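Local coordinates for protein PEPTIDE N-myristoyltransferase (Saccharomyces cerevisiae, PDB 1IIC) that transfers the myristoyl group from myristoyl-CoA to the N-terminal glycine of substrate proteins, forming an amide bond, at residues 189-197 / 210-219. Sequence-based numbering, arbitrary orientation.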
loop_
_atom_site.group_PDB
_atom_site.type_symbol
_atom_site.label_atom_id
_atom_site.label_comp_id
_atom_site.label_asym_id
_atom_site.label_seq_id
_atom_site.Cartn_x
_atom_site.Cartn_y
_atom_site.Cartn_z
ATOM N N ARG A 189 -15.095 3.670 -1.861
ATOM C CA ARG A 189 -16.043 4.141 -2.860
ATOM C C ARG A 189 -16.804 2.935 -3.394
ATOM O O ARG A 189 -16.236 2.091 -4.089
ATOM C CB ARG A 189 -15.315 4.822 -4.022
ATOM C CG ARG A 189 -16.127 5.889 -4.752
ATOM C CD ARG A 189 -17.356 5.353 -5.460
ATOM N NE ARG A 189 -18.038 6.430 -6.185
ATOM C CZ ARG A 189 -19.164 6.286 -6.882
ATOM N NH1 ARG A 189 -19.761 5.105 -6.970
ATOM N NH2 ARG A 189 -19.703 7.334 -7.490
ATOM N N PRO A 190 -18.096 2.834 -3.066
ATOM C CA PRO A 190 -18.940 1.719 -3.521
ATOM C C PRO A 190 -19.106 1.776 -5.031
ATOM O O PRO A 190 -19.566 2.778 -5.570
ATOM C CB PRO A 190 -20.271 1.967 -2.806
ATOM C CG PRO A 190 -19.881 2.799 -1.607
ATOM C CD PRO A 190 -18.848 3.733 -2.179
ATOM N N LEU A 191 -18.718 0.705 -5.712
ATOM C CA LEU A 191 -18.835 0.639 -7.162
ATOM C C LEU A 191 -20.024 -0.261 -7.483
ATOM O O LEU A 191 -20.784 -0.014 -8.419
ATOM C CB LEU A 191 -17.543 0.065 -7.763
ATOM C CG LEU A 191 -16.272 0.871 -7.473
ATOM C CD1 LEU A 191 -15.045 0.171 -8.039
ATOM C CD2 LEU A 191 -16.416 2.276 -8.079
ATOM N N ASN A 192 -20.169 -1.313 -6.691
ATOM C CA ASN A 192 -21.263 -2.253 -6.847
ATOM C C ASN A 192 -22.011 -2.266 -5.512
ATOM O O ASN A 192 -21.883 -3.210 -4.732
ATOM C CB ASN A 192 -20.703 -3.637 -7.140
ATOM C CG ASN A 192 -21.746 -4.573 -7.690
ATOM O OD1 ASN A 192 -22.883 -4.596 -7.220
ATOM N ND2 ASN A 192 -21.366 -5.357 -8.694
ATOM N N TRP A 193 -22.794 -1.223 -5.246
ATOM C CA TRP A 193 -23.501 -1.142 -3.967
ATOM C C TRP A 193 -24.324 -2.362 -3.603
ATOM O O TRP A 193 -24.117 -2.959 -2.547
ATOM C CB TRP A 193 -24.426 0.077 -3.899
ATOM C CG TRP A 193 -24.923 0.304 -2.491
ATOM C CD1 TRP A 193 -24.289 1.009 -1.508
ATOM C CD2 TRP A 193 -26.094 -0.262 -1.880
ATOM N NE1 TRP A 193 -24.984 0.915 -0.329
ATOM C CE2 TRP A 193 -26.096 0.142 -0.527
ATOM C CE3 TRP A 193 -27.138 -1.076 -2.346
ATOM C CZ2 TRP A 193 -27.106 -0.236 0.371
ATOM C CZ3 TRP A 193 -28.146 -1.454 -1.449
ATOM C CH2 TRP A 193 -28.119 -1.032 -0.108
ATOM N N LYS A 194 -25.267 -2.726 -4.463
ATOM C CA LYS A 194 -26.135 -3.862 -4.187
ATOM C C LYS A 194 -25.380 -5.086 -3.678
ATOM O O LYS A 194 -25.785 -5.695 -2.699
ATOM C CB LYS A 194 -26.957 -4.218 -5.426
ATOM C CG LYS A 194 -28.107 -5.172 -5.129
ATOM C CD LYS A 194 -28.993 -5.397 -6.351
ATOM C CE LYS A 194 -30.149 -6.328 -6.020
ATOM N NZ LYS A 194 -30.989 -5.780 -4.917
ATOM N N LYS A 195 -24.277 -5.442 -4.331
ATOM C CA LYS A 195 -23.488 -6.598 -3.904
ATOM C C LYS A 195 -22.759 -6.356 -2.585
ATOM O O LYS A 195 -22.667 -7.258 -1.757
ATOM C CB LYS A 195 -22.471 -6.984 -4.981
ATOM C CG LYS A 195 -21.518 -8.107 -4.583
ATOM C CD LYS A 195 -20.528 -8.415 -5.702
ATOM C CE LYS A 195 -19.570 -9.527 -5.321
ATOM N NZ LYS A 195 -18.568 -9.845 -6.405
ATOM N N LEU A 196 -22.219 -5.156 -2.392
ATOM C CA LEU A 196 -21.522 -4.849 -1.143
ATOM C C LEU A 196 -22.486 -5.023 0.027
ATOM O O LEU A 196 -22.127 -5.557 1.080
ATOM C CB LEU A 196 -21.002 -3.405 -1.147
ATOM C CG LEU A 196 -19.794 -3.111 -2.038
ATOM C CD1 LEU A 196 -19.494 -1.611 -2.024
ATOM C CD2 LEU A 196 -18.584 -3.902 -1.535
ATOM N N TYR A 197 -23.718 -4.567 -0.168
ATOM C CA TYR A 197 -24.725 -4.664 0.870
ATOM C C TYR A 197 -25.082 -6.118 1.165
ATOM O O TYR A 197 -25.117 -6.531 2.323
ATOM C CB TYR A 197 -25.974 -3.903 0.457
ATOM C CG TYR A 197 -27.060 -3.916 1.504
ATOM C CD1 TYR A 197 -26.817 -3.446 2.786
ATOM C CD2 TYR A 197 -28.337 -4.385 1.203
ATOM C CE1 TYR A 197 -27.825 -3.443 3.752
ATOM C CE2 TYR A 197 -29.349 -4.382 2.159
ATOM C CZ TYR A 197 -29.089 -3.910 3.428
ATOM O OH TYR A 197 -30.105 -3.913 4.361
ATOM N N GLU A 210 -32.979 0.672 -0.713
ATOM C CA GLU A 210 -31.845 0.120 -1.433
ATOM C C GLU A 210 -31.746 0.804 -2.789
ATOM O O GLU A 210 -30.695 0.818 -3.419
ATOM C CB GLU A 210 -32.001 -1.397 -1.607
ATOM C CG GLU A 210 -31.578 -2.201 -0.380
ATOM C CD GLU A 210 -31.656 -3.704 -0.590
ATOM O OE1 GLU A 210 -31.187 -4.185 -1.644
ATOM O OE2 GLU A 210 -32.172 -4.406 0.313
ATOM N N GLU A 211 -32.854 1.388 -3.227
ATOM C CA GLU A 211 -32.891 2.076 -4.505
ATOM C C GLU A 211 -32.191 3.426 -4.429
ATOM O O GLU A 211 -31.568 3.850 -5.397
ATOM C CB GLU A 211 -34.338 2.260 -4.963
ATOM C CG GLU A 211 -35.099 0.948 -5.135
ATOM C CD GLU A 211 -36.445 1.134 -5.811
ATOM O OE1 GLU A 211 -36.479 1.756 -6.901
ATOM O OE2 GLU A 211 -37.463 0.659 -5.258
ATOM N N ASP A 212 -32.297 4.102 -3.285
ATOM C CA ASP A 212 -31.647 5.402 -3.101
ATOM C C ASP A 212 -30.164 5.218 -3.316
ATOM O O ASP A 212 -29.539 5.914 -4.109
ATOM C CB ASP A 212 -31.802 5.935 -1.670
ATOM C CG ASP A 212 -33.230 6.132 -1.267
ATOM O OD1 ASP A 212 -34.053 6.517 -2.128
ATOM O OD2 ASP A 212 -33.530 5.918 -0.076
ATOM N N MET A 213 -29.628 4.261 -2.569
ATOM C CA MET A 213 -28.217 3.916 -2.561
ATOM C C MET A 213 -27.657 3.522 -3.918
ATOM O O MET A 213 -26.607 4.011 -4.328
ATOM C CB MET A 213 -27.997 2.792 -1.552
ATOM C CG MET A 213 -28.640 3.075 -0.193
ATOM S SD MET A 213 -28.035 4.596 0.604
ATOM C CE MET A 213 -26.430 4.036 1.197
ATOM N N ILE A 214 -28.354 2.633 -4.609
ATOM C CA ILE A 214 -27.923 2.182 -5.922
ATOM C C ILE A 214 -27.825 3.354 -6.897
ATOM O O ILE A 214 -26.829 3.500 -7.603
ATOM C CB ILE A 214 -28.901 1.126 -6.469
ATOM C CG1 ILE A 214 -28.825 -0.136 -5.598
ATOM C CG2 ILE A 214 -28.585 0.816 -7.920
ATOM C CD1 ILE A 214 -29.847 -1.209 -5.954
ATOM N N ALA A 215 -28.854 4.195 -6.930
ATOM C CA ALA A 215 -28.861 5.346 -7.827
ATOM C C ALA A 215 -27.774 6.339 -7.418
ATOM O O ALA A 215 -27.076 6.908 -8.263
ATOM C CB ALA A 215 -30.229 6.026 -7.789
ATOM N N GLU A 216 -27.644 6.533 -6.110
ATOM C CA GLU A 216 -26.666 7.450 -5.543
ATOM C C GLU A 216 -25.247 7.057 -5.933
ATOM O O GLU A 216 -24.410 7.917 -6.208
ATOM C CB GLU A 216 -26.801 7.464 -4.017
ATOM C CG GLU A 216 -25.696 8.214 -3.267
ATOM C CD GLU A 216 -25.639 9.701 -3.601
ATOM O OE1 GLU A 216 -26.641 10.237 -4.122
ATOM O OE2 GLU A 216 -24.592 10.336 -3.327
ATOM N N ASN A 217 -24.984 5.757 -5.963
ATOM C CA ASN A 217 -23.652 5.263 -6.301
ATOM C C ASN A 217 -23.476 4.814 -7.746
ATOM O O ASN A 217 -22.381 4.415 -8.144
ATOM C CB ASN A 217 -23.270 4.150 -5.331
ATOM C CG ASN A 217 -23.167 4.656 -3.899
ATOM O OD1 ASN A 217 -22.299 5.469 -3.585
ATOM N ND2 ASN A 217 -24.069 4.200 -3.037
ATOM N N ALA A 218 -24.554 4.898 -8.528
ATOM C CA ALA A 218 -24.522 4.526 -9.941
ATOM C C ALA A 218 -23.440 5.345 -10.651
ATOM O O ALA A 218 -23.261 6.537 -10.376
ATOM C CB ALA A 218 -25.874 4.784 -10.581
ATOM N N LEU A 219 -22.739 4.692 -11.574
ATOM C CA LEU A 219 -21.639 5.302 -12.310
ATOM C C LEU A 219 -21.809 5.207 -13.823
ATOM O O LEU A 219 -22.474 4.305 -14.328
ATOM C CB LEU A 219 -20.347 4.584 -11.918
ATOM C CG LEU A 219 -19.165 5.319 -11.295
ATOM C CD1 LEU A 219 -19.627 6.337 -10.292
ATOM C CD2 LEU A 219 -18.255 4.285 -10.662
HETATM O O HOH W 1 -21.323 2.096 -9.664
#
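Arg189 NH1 donates to the carbonyl oxygen of Asn217, with N to O at 3.0 Å and a nearly straight N-H...O angle of 163°. Arg189 NH1 also donates to Pro190 O at 2.7 Å, within its own segment. Both acceptors lie near the guanidinium plane. NE is held by Leu378 O, so the group is fixed on two sides. A water adds a second bridge, donating to Leu191 O and to Asn217 O. The Asn217 carbonyl thus receives two donors, Arg189 NH1 and the water.

At the far end, Lys194 NZ and Glu210 OE1 form a long salt bridge of 3.6 Å. Glu210 OE2 meets the Tyr197 ring at its edge, beside CE2.

Between these polar ends lies Trp193. With chi1 at -168°, CG lies opposite the backbone N, and this swings the indole across to helix 210-217, where it sits as a knob among Glu210, Met213, Ile214 and Asn217. Met213 CB makes a CH-pi contact over the face, 3.6 Å from the centroid of the Trp193 six-membered ring. Met213 SD lies obliquely to the five-membered ring. Glu210 CG touches the indole edge at CH2, and Tyr197 CB, from the same helix as Trp193, lies over the rim of the opposite face. The Asn217 amide is almost parallel to the indole plane, and its ND2 bonds weakly back to Met213 O. An alanine in place of Trp193 would probably open a gap between the helices and leave Met213 without its aromatic partner.

Beyond Arg189, Leu191 CD2 packs on Leu219 CD2 at 3.8 Å, beside Cys352 of helix 334-357. The contact thus joins the end of strand 182-190 and the following short helix to helix 210-217. The arginine-carbonyl bond and the water hold the Asn217 end. The middle rests on packing round an indole whose buried NE1 has no partner in the model, and the long ion pair probably adds less.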